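Local coordinates for protein glucanase (Clostridium thermocellum, PDB 5GXX) that probably hydrolyses internal beta-1,4 glucan bonds of cellulose, as a cellulosomal family 9 endoglucanase that also carries a cellulose-binding module, at residues E126-E129 / K130-R134; L371-R374 / D375-E378; C541-G544 / Q545-A549. The protein carries 1 engineered substitution. All blocks are in the same frame, centred on the assembly; numbering follows the deposited sequence.

From the N terminus, interaction 1 comes first. It forms the single turn of helix 128-131, between helix 115-120 and strand 136-139. Interaction 2 (371-378) folds a loop between helices 364-367 and 412-429. Interaction 3 (541-549) closes a turn that leads into strand 549-557. The three follow one another in series, and none nests in or crosses another. In space they gather where the family 9 module meets the strand-rich C-terminal part. Interaction 3 touches both others: Ile543 packs on Val127 and Glu131, and Leu371 packs on Gln545 and Tyr548. Interactions 1 and 2 do not touch, their nearest atoms being about 6 Å apart.

Interaction 1: residues E126-E129 / K130-R134; sequences EVIE and KEMTR
The flat guanidinium of Arg134 lies beside Ile128, and the methyl CD1 of Ile128 comes to it obliquely. Further back along the arginine, Arg134 CD lies 4.3 Å from Ile128 CG2. Outside partners fix the polar end: Arg134 NE forms a salt bridge with Asp42, and NH1 bonds to the carbonyl oxygen of His54. These bonds probably limit the rotation of the guanidinium that Ile128 meets.

The other flat group is the carbonyl of Ile128. It accepts two backbone bonds. Met132 N approaches almost along the C=O axis, at 3.0 Å from Ile128 O. Glu131 N is also 3.0 Å from Ile128 O, but it lies above the carbonyl plane, and its N-H points less straight at the oxygen (137°). One oxygen thus serves a bond three residues on and another four residues on. Before it, Lys130 N reaches Val127 O at 3.1 Å.

The side chains of Ile128 and Met132 cross obliquely. The Met132 methyl CE lies 4.0 Å from Ile128 CG1, with CD1 of the same branch close by. CG1 of Ile128 stands anti to its backbone N (chi1 -163°), and a bend at chi3 of Met132 turns CE back to meet it. Trp121 also packs on Ile128.

A water joins the next residues. It donates to Glu129 O at 2.8 Å and is hydrogen-bonded to Thr133 OG1 at 3.0 Å. The polar ends of Glu129 and Lys130 leave the turn: Glu129 OE2 takes the N-H of Asn41, and Lys130 NZ bonds to Thr538.

This is a single weakly bonded helical turn with mixed i+3 and i+4 bonds. In the family 9 module it leads from Trp121 toward strand 136-139, and it faces the loop 541-549.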
ATOM      1  N   GLU A 126      15.196  10.002  22.455  1.00 12.91           N
ATOM      2  CA  GLU A 126      16.022   8.805  22.562  1.00 13.74           C
ATOM      3  C   GLU A 126      15.915   7.859  21.365  1.00 13.53           C
ATOM      4  O   GLU A 126      16.760   6.965  21.208  1.00 15.16           O
ATOM      5  CB  GLU A 126      15.675   8.039  23.835  1.00 14.07           C
ATOM      6  CG  GLU A 126      15.989   8.742  25.160  1.00 14.84           C
ATOM      7  CD  GLU A 126      14.967   9.794  25.568  1.00 13.81           C
ATOM      8  OE1 GLU A 126      13.894   9.934  24.926  1.00 12.86           O
ATOM      9  OE2 GLU A 126      15.275  10.517  26.556  1.00 14.48           O
ATOM     10  N   VAL A 127      14.886   8.035  20.544  1.00 14.15           N
ATOM     11  CA  VAL A 127      14.693   7.143  19.395  1.00 14.34           C
ATOM     12  C   VAL A 127      14.854   7.847  18.045  1.00 15.24           C
ATOM     13  O   VAL A 127      14.694   7.209  17.005  1.00 15.53           O
ATOM     14  CB  VAL A 127      13.339   6.380  19.470  1.00 14.65           C
ATOM     15  CG1 VAL A 127      13.327   5.467  20.709  1.00 15.44           C
ATOM     16  CG2 VAL A 127      12.172   7.349  19.478  1.00 15.25           C
ATOM     17  N   ILE A 128      15.215   9.129  18.031  1.00 15.63           N
ATOM     18  CA  ILE A 128      15.265   9.891  16.765  1.00 16.58           C
ATOM     19  C   ILE A 128      16.277   9.355  15.741  1.00 17.18           C
ATOM     20  O   ILE A 128      16.082   9.517  14.532  1.00 16.67           O
ATOM     21  CB  ILE A 128      15.452  11.423  16.988  1.00 17.45           C
ATOM     22  CG1 ILE A 128      15.073  12.205  15.721  1.00 15.86           C
ATOM     23  CG2 ILE A 128      16.874  11.735  17.415  1.00 17.49           C
ATOM     24  CD1 ILE A 128      14.952  13.708  15.943  1.00 17.32           C
ATOM     25  N   GLU A 129      17.350   8.717  16.203  1.00 17.22           N
ATOM     26  CA  GLU A 129      18.352   8.177  15.285  1.00 17.55           C
ATOM     27  C   GLU A 129      17.849   6.985  14.474  1.00 18.53           C
ATOM     28  O   GLU A 129      18.442   6.660  13.446  1.00 20.06           O
ATOM     29  CB  GLU A 129      19.647   7.839  16.027  1.00 17.30           C
ATOM     30  CG  GLU A 129      20.313   9.079  16.610  1.00 18.41           C
ATOM     31  CD  GLU A 129      21.552   8.772  17.432  1.00 18.26           C
ATOM     32  OE1 GLU A 129      21.663   7.656  17.986  1.00 22.97           O
ATOM     33  OE2 GLU A 129      22.404   9.673  17.557  1.00 19.70           O
ATOM     34  N   LYS A 130      16.761   6.353  14.910  1.00 17.75           N
ATOM     35  CA  LYS A 130      16.102   5.324  14.114  1.00 18.13           C
ATOM     36  C   LYS A 130      15.313   5.931  12.960  1.00 18.40           C
ATOM     37  O   LYS A 130      15.102   5.263  11.945  1.00 19.19           O
ATOM     38  CB  LYS A 130      15.183   4.450  14.976  1.00 17.01           C
ATOM     39  CG  LYS A 130      15.890   3.615  16.054  1.00 19.18           C
ATOM     40  CD  LYS A 130      16.874   2.579  15.501  1.00 24.57           C
ATOM     41  CE  LYS A 130      16.212   1.473  14.710  1.00 27.19           C
ATOM     42  NZ  LYS A 130      17.097   0.260  14.658  1.00 25.16           N
ATOM     43  N   GLU A 131      14.896   7.189  13.107  1.00 17.39           N
ATOM     44  CA  GLU A 131      14.131   7.908  12.089  1.00 17.38           C
ATOM     45  C   GLU A 131      15.003   8.632  11.054  1.00 17.96           C
ATOM     46  O   GLU A 131      14.698   8.611   9.856  1.00 19.60           O
ATOM     47  CB  GLU A 131      13.170   8.902  12.760  1.00 17.13           C
ATOM     48  CG  GLU A 131      12.444   9.848  11.792  1.00 17.44           C
ATOM     49  CD  GLU A 131      11.468   9.135  10.869  1.00 18.73           C
ATOM     50  OE1 GLU A 131      11.086   7.981  11.151  1.00 20.05           O
ATOM     51  OE2 GLU A 131      11.051   9.738   9.861  1.00 21.39           O
ATOM     52  N   MET A 132      16.073   9.286  11.497  1.00 17.93           N
ATOM     53  CA  MET A 132      16.896  10.120  10.625  1.00 18.12           C
ATOM     54  C   MET A 132      18.339  10.229  11.112  1.00 18.68           C
ATOM     55  O   MET A 132      18.646   9.921  12.265  1.00 18.23           O
ATOM     56  CB  MET A 132      16.282  11.514  10.495  1.00 17.18           C
ATOM     57  CG  MET A 132      16.472  12.393  11.739  1.00 16.46           C
ATOM     58  SD  MET A 132      15.500  13.910  11.745  1.00 18.07           S
ATOM     59  CE  MET A 132      13.844  13.323  12.066  1.00 18.57           C
ATOM     60  N   THR A 133      19.200  10.696  10.212  1.00 19.50           N
ATOM     61  CA  THR A 133      20.618  10.936  10.472  1.00 20.91           C
ATOM     62  C   THR A 133      20.873  12.443  10.499  1.00 20.55           C
ATOM     63  O   THR A 133      20.521  13.176   9.572  1.00 22.41           O
ATOM     64  CB  THR A 133      21.510  10.229   9.419  1.00 21.81           C
ATOM     65  OG1 THR A 133      21.217   8.829   9.449  1.00 24.09           O
ATOM     66  CG2 THR A 133      22.987  10.400   9.740  1.00 21.52           C
ATOM     67  N   ARG A 134      21.478  12.901  11.587  1.00 19.80           N
ATOM     68  CA  ARG A 134      21.528  14.324  11.870  1.00 18.89           C
ATOM     69  C   ARG A 134      22.821  14.979  11.386  1.00 18.89           C
ATOM     70  O   ARG A 134      23.919  14.586  11.801  1.00 18.78           O
ATOM     71  CB  ARG A 134      21.384  14.545  13.377  1.00 19.77           C
ATOM     72  CG  ARG A 134      20.008  14.185  13.879  1.00 17.85           C
ATOM     73  CD  ARG A 134      20.010  13.755  15.343  1.00 18.20           C
ATOM     74  NE  ARG A 134      20.537  14.714  16.314  1.00 18.55           N
ATOM     75  CZ  ARG A 134      19.876  15.781  16.760  1.00 16.20           C
ATOM     76  NH1 ARG A 134      18.675  16.074  16.280  1.00 15.72           N
ATOM     77  NH2 ARG A 134      20.429  16.565  17.684  1.00 15.55           N
TER
HETATM   78  O   HOH W   1      20.727   7.562  12.118  1.00 27.65           O

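Interaction 2: residues L371-R374 / D375-E378; sequences LDKR and DIPE
Lys373 and Asp375 meet in an irregular loop of the family 9 glycosyl hydrolase module, between helices 364-367 and 412-429. A cis peptide bond joins Ile376 to Pro377 in it. The lysine passes across the carboxylate at a slant on its way out. Lys373 CB is the first to touch, 3.5 Å from Asp375 OD1. CG stays near the same oxygen, and CD lies 3.8 Å from Asp375 OD1. CD also borders Ile376, with CD1 of that residue at 4.3 Å. The chain is extended beyond CG, which carries NZ past the carboxylate. Lys373 NZ and Asp375 OD2 are 5.1 Å apart, too far for direct contact. A water fills the step: it accepts from Lys373 NZ and donates to Asp375 OD2. The carboxylate can reach back because CG of Asp375 sits between its backbone N and carbonyl carbon (chi1 59°).

A smaller apolar contact joins Leu371 to Ile376. The two meet at a slant, methyl against methyl, with Leu371 CD1 4.1 Å from Ile376 CG2.

Several outside groups hold the backbone. Thr369 OG1 bonds to Ile376 O and, weakly, to Lys373 O, while Pro377 O is gripped by both His367 and Arg360. Arg374 turns away to a salt bridge with Glu403 and a cation-pi contact with Trp122. The amide Asp375 N is buried here and has no hydrogen-bonding partner. Lys373 O and Ile376 O, both acceptors, come within 3.3 Å of each other.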
ATOM      1  N   LEU A 371       3.782   6.996  17.624  1.00 17.73           N
ATOM      2  CA  LEU A 371       3.424   6.839  16.214  1.00 18.75           C
ATOM      3  C   LEU A 371       3.367   8.113  15.393  1.00 17.42           C
ATOM      4  O   LEU A 371       2.576   8.230  14.451  1.00 17.64           O
ATOM      5  CB  LEU A 371       2.194   5.945  16.020  1.00 20.86           C
ATOM      6  CG  LEU A 371       0.955   6.184  16.896  1.00 21.78           C
ATOM      7  CD1 LEU A 371       0.693   7.627  17.240  1.00 25.40           C
ATOM      8  CD2 LEU A 371      -0.279   5.544  16.268  1.00 25.89           C
ATOM      9  N   ASP A 372       4.256   9.044  15.736  1.00 16.38           N
ATOM     10  CA  ASP A 372       4.443  10.264  14.945  1.00 14.44           C
ATOM     11  C   ASP A 372       3.111  11.019  14.795  1.00 16.21           C
ATOM     12  O   ASP A 372       2.702  11.407  13.700  1.00 15.98           O
ATOM     13  CB  ASP A 372       5.118   9.914  13.604  1.00 16.17           C
ATOM     14  CG  ASP A 372       5.557  11.139  12.828  1.00 16.60           C
ATOM     15  OD1 ASP A 372       5.703  12.224  13.423  1.00 15.87           O
ATOM     16  OD2 ASP A 372       5.768  11.024  11.595  1.00 21.89           O
ATOM     17  N   LYS A 373       2.414  11.189  15.916  1.00 15.80           N
ATOM     18  CA  LYS A 373       1.185  11.990  15.962  1.00 16.67           C
ATOM     19  C   LYS A 373       1.198  12.877  17.198  1.00 17.05           C
ATOM     20  O   LYS A 373       1.710  12.506  18.248  1.00 15.59           O
ATOM     21  CB  LYS A 373      -0.080  11.123  16.046  1.00 17.84           C
ATOM     22  CG  LYS A 373      -0.377  10.297  14.804  1.00 21.61           C
ATOM     23  CD  LYS A 373      -1.704   9.574  14.946  1.00 24.66           C
ATOM     24  CE  LYS A 373      -2.298   9.270  13.566  1.00 31.15           C
ATOM     25  NZ  LYS A 373      -3.515   8.406  13.658  1.00 31.48           N
ATOM     26  N   ARG A 374       0.561  14.032  17.082  1.00 16.14           N
ATOM     27  CA  ARG A 374       0.420  14.927  18.228  1.00 16.60           C
ATOM     28  C   ARG A 374      -0.823  14.645  19.056  1.00 17.65           C
ATOM     29  O   ARG A 374      -0.863  14.976  20.245  1.00 18.40           O
ATOM     30  CB  ARG A 374       0.400  16.386  17.777  1.00 15.89           C
ATOM     31  CG  ARG A 374       1.769  16.894  17.384  1.00 20.20           C
ATOM     32  CD  ARG A 374       1.680  18.392  17.187  1.00 26.26           C
ATOM     33  NE  ARG A 374       1.215  18.647  15.835  1.00 31.62           N
ATOM     34  CZ  ARG A 374       2.003  18.568  14.771  1.00 35.97           C
ATOM     35  NH1 ARG A 374       3.278  18.250  14.927  1.00 36.03           N
ATOM     36  NH2 ARG A 374       1.521  18.792  13.559  1.00 39.72           N
ATOM     37  N   ASP A 375      -1.847  14.085  18.421  1.00 18.86           N
ATOM     38  CA  ASP A 375      -3.124  13.857  19.090  1.00 19.75           C
ATOM     39  C   ASP A 375      -3.179  12.563  19.893  1.00 19.55           C
ATOM     40  O   ASP A 375      -4.117  12.337  20.663  1.00 19.57           O
ATOM     41  CB  ASP A 375      -4.293  13.928  18.089  1.00 20.17           C
ATOM     42  CG  ASP A 375      -4.181  12.914  16.964  1.00 23.08           C
ATOM     43  OD1 ASP A 375      -3.106  12.802  16.339  1.00 22.26           O
ATOM     44  OD2 ASP A 375      -5.189  12.233  16.666  1.00 27.00           O
ATOM     45  N   ILE A 376      -2.189  11.695  19.692  1.00 18.20           N
ATOM     46  CA  ILE A 376      -2.137  10.417  20.401  1.00 18.97           C
ATOM     47  C   ILE A 376      -0.727  10.257  20.967  1.00 18.39           C
ATOM     48  O   ILE A 376       0.237  10.346  20.192  1.00 18.76           O
ATOM     49  CB  ILE A 376      -2.511   9.237  19.473  1.00 20.08           C
ATOM     50  CG1 ILE A 376      -3.996   9.322  19.077  1.00 22.20           C
ATOM     51  CG2 ILE A 376      -2.194   7.921  20.166  1.00 21.02           C
ATOM     52  CD1 ILE A 376      -4.446   8.331  17.992  1.00 27.66           C
ATOM     53  N   PRO A 377      -0.594  10.101  22.304  1.00 17.60           N
ATOM     54  CA  PRO A 377      -1.666  10.052  23.310  1.00 17.78           C
ATOM     55  C   PRO A 377      -2.322  11.414  23.547  1.00 18.40           C
ATOM     56  O   PRO A 377      -1.716  12.461  23.281  1.00 17.22           O
ATOM     57  CB  PRO A 377      -0.952   9.547  24.573  1.00 16.67           C
ATOM     58  CG  PRO A 377       0.467  10.034  24.391  1.00 17.50           C
ATOM     59  CD  PRO A 377       0.727   9.856  22.914  1.00 17.44           C
ATOM     60  N   GLU A 378      -3.578  11.392  23.987  1.00 18.73           N
ATOM     61  CA  GLU A 378      -4.322  12.640  24.144  1.00 20.47           C
ATOM     62  C   GLU A 378      -3.894  13.453  25.362  1.00 19.43           C
ATOM     63  O   GLU A 378      -4.159  14.655  25.430  1.00 19.67           O
ATOM     64  CB  GLU A 378      -5.831  12.388  24.157  1.00 22.80           C
ATOM     65  CG  GLU A 378      -6.319  11.561  25.326  1.00 29.09           C
ATOM     66  CD  GLU A 378      -7.832  11.417  25.370  1.00 37.84           C
ATOM     67  OE1 GLU A 378      -8.494  11.529  24.314  1.00 38.10           O
ATOM     68  OE2 GLU A 378      -8.351  11.194  26.488  1.00 41.20           O
TER
HETATM   69  O   HOH W   2      -5.194  10.435  14.802  1.00 30.72           O

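Interaction 3: residues C541-G544 / Q545-A549; sequences CPIG and QEQYA
Cys541 and Gln547 join the two ends of this turn: Cys541 N donates to Gln547 O at 3.0 Å and 154°, around an inverse gamma turn centred on Pro542. Within that turn Ile543 N bonds to Cys541 O at 2.8 Å. Gly544 O faces the helical-looking residues 545-548 and takes weak bonds from Gln547 N and Tyr548 N.

Ile543 and Gln547 cross at about a right angle. Ile543 CG1 touches Gln547 CB at 3.6 Å, and its CD1 borders the amide end. The bend of Gln547 at chi2 (96°) folds the amide back over the turn and brings OE1 to 3.4 Å from Gly544 CA. The Tyr548 ring meets Gly544 with its edge: CD2 lies 3.3 Å from Gly544 O, which is in the ring plane. Tyr548 CA makes a bent CA-H...O contact with Cys541 O at 3.2 Å.

The turn ends the loop that leads from strand 527-534 into strand 549-557. Backbone bonds between Tyr548 and Asn469 tie its end to strand 460-469. On the catalytic side, Tyr548 meets Trp370 edge-to-face, Ile543 O accepts from Trp121 NE1, and Cys541 packs on Lys130 of helix 128-131.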
ATOM      1  N   CYS A 541      10.245   0.253  17.403  1.00 15.57           N
ATOM      2  CA  CYS A 541      10.542   1.492  18.121  1.00 15.23           C
ATOM      3  C   CYS A 541       9.448   2.528  17.904  1.00 14.38           C
ATOM      4  O   CYS A 541       8.755   2.515  16.878  1.00 14.86           O
ATOM      5  CB  CYS A 541      11.891   2.057  17.670  1.00 14.18           C
ATOM      6  SG  CYS A 541      12.098   2.204  15.888  1.00 18.58           S
ATOM      7  N   PRO A 542       9.260   3.418  18.894  1.00 14.80           N
ATOM      8  CA  PRO A 542       8.120   4.318  18.829  1.00 15.22           C
ATOM      9  C   PRO A 542       8.345   5.538  17.921  1.00 15.74           C
ATOM     10  O   PRO A 542       8.291   6.678  18.385  1.00 16.53           O
ATOM     11  CB  PRO A 542       7.951   4.717  20.304  1.00 14.98           C
ATOM     12  CG  PRO A 542       9.347   4.635  20.874  1.00 14.18           C
ATOM     13  CD  PRO A 542       9.791   3.330  20.272  1.00 14.14           C
ATOM     14  N   ILE A 543       8.541   5.310  16.624  1.00 15.08           N
ATOM     15  CA  ILE A 543       8.928   6.386  15.704  1.00 15.58           C
ATOM     16  C   ILE A 543       7.933   6.688  14.592  1.00 15.33           C
ATOM     17  O   ILE A 543       8.168   7.583  13.755  1.00 16.25           O
ATOM     18  CB  ILE A 543      10.322   6.176  15.068  1.00 14.55           C
ATOM     19  CG1 ILE A 543      10.320   5.032  14.040  1.00 16.26           C
ATOM     20  CG2 ILE A 543      11.418   5.992  16.126  1.00 15.03           C
ATOM     21  CD1 ILE A 543      11.591   4.959  13.225  1.00 19.21           C
ATOM     22  N   GLY A 544       6.844   5.922  14.584  1.00 14.87           N
ATOM     23  CA  GLY A 544       5.797   6.080  13.577  1.00 15.26           C
ATOM     24  C   GLY A 544       4.875   4.882  13.517  1.00 16.04           C
ATOM     25  O   GLY A 544       5.023   3.898  14.258  1.00 15.01           O
ATOM     26  N   GLN A 545       3.912   4.986  12.603  1.00 17.53           N
ATOM     27  CA  GLN A 545       2.831   4.030  12.467  1.00 19.56           C
ATOM     28  C   GLN A 545       3.301   2.611  12.152  1.00 19.69           C
ATOM     29  O   GLN A 545       2.759   1.656  12.702  1.00 20.17           O
ATOM     30  CB  GLN A 545       1.888   4.533  11.369  1.00 19.48           C
ATOM     31  CG  GLN A 545       0.648   3.686  11.175  1.00 24.75           C
ATOM     32  CD  GLN A 545      -0.277   3.741  12.375  1.00 28.77           C
ATOM     33  OE1 GLN A 545      -0.485   4.801  12.966  1.00 34.19           O
ATOM     34  NE2 GLN A 545      -0.853   2.597  12.727  1.00 30.20           N
ATOM     35  N   GLU A 546       4.329   2.468  11.322  1.00 19.45           N
ATOM     36  CA  GLU A 546       4.795   1.145  10.915  1.00 21.01           C
ATOM     37  C   GLU A 546       5.687   0.513  11.977  1.00 20.47           C
ATOM     38  O   GLU A 546       5.640  -0.684  12.214  1.00 21.18           O
ATOM     39  CB  GLU A 546       5.541   1.212   9.575  1.00 22.35           C
ATOM     40  CG  GLU A 546       4.674   1.703   8.413  1.00 26.31           C
ATOM     41  CD  GLU A 546       3.315   1.033   8.372  1.00 34.30           C
ATOM     42  OE1 GLU A 546       3.276  -0.216   8.276  1.00 37.39           O
ATOM     43  OE2 GLU A 546       2.292   1.755   8.443  1.00 38.66           O
ATOM     44  N   GLN A 547       6.468   1.341  12.659  1.00 18.82           N
ATOM     45  CA  GLN A 547       7.621   0.857  13.414  1.00 19.01           C
ATOM     46  C   GLN A 547       7.322   0.517  14.869  1.00 17.67           C
ATOM     47  O   GLN A 547       8.069  -0.261  15.466  1.00 17.62           O
ATOM     48  CB  GLN A 547       8.768   1.871  13.309  1.00 18.83           C
ATOM     49  CG  GLN A 547       9.182   2.206  11.865  1.00 22.88           C
ATOM     50  CD  GLN A 547       8.563   3.465  11.243  1.00 23.98           C
ATOM     51  OE1 GLN A 547       7.454   3.940  11.568  1.00 19.09           O
ATOM     52  NE2 GLN A 547       9.301   3.992  10.268  1.00 27.12           N
ATOM     53  N   TYR A 548       6.240   1.052  15.437  1.00 16.57           N
ATOM     54  CA  TYR A 548       6.017   0.891  16.876  1.00 15.83           C
ATOM     55  C   TYR A 548       5.615  -0.526  17.286  1.00 15.25           C
ATOM     56  O   TYR A 548       5.705  -0.878  18.454  1.00 13.92           O
ATOM     57  CB  TYR A 548       5.019   1.917  17.408  1.00 16.45           C
ATOM     58  CG  TYR A 548       3.570   1.577  17.166  1.00 16.98           C
ATOM     59  CD1 TYR A 548       2.881   0.719  18.017  1.00 17.10           C
ATOM     60  CD2 TYR A 548       2.882   2.135  16.096  1.00 18.37           C
ATOM     61  CE1 TYR A 548       1.553   0.421  17.810  1.00 17.14           C
ATOM     62  CE2 TYR A 548       1.544   1.838  15.875  1.00 20.67           C
ATOM     63  CZ  TYR A 548       0.884   0.986  16.741  1.00 21.84           C
ATOM     64  OH  TYR A 548      -0.443   0.688  16.541  1.00 23.34           O
ATOM     65  N   ALA A 549       5.191  -1.345  16.327  1.00 14.97           N
ATOM     66  CA  ALA A 549       4.915  -2.742  16.640  1.00 15.23           C
ATOM     67  C   ALA A 549       5.275  -3.596  15.432  1.00 15.04           C
ATOM     68  O   ALA A 549       5.170  -3.130  14.293  1.00 15.89           O
ATOM     69  CB  ALA A 549       3.450  -2.941  17.035  1.00 16.25           C
TER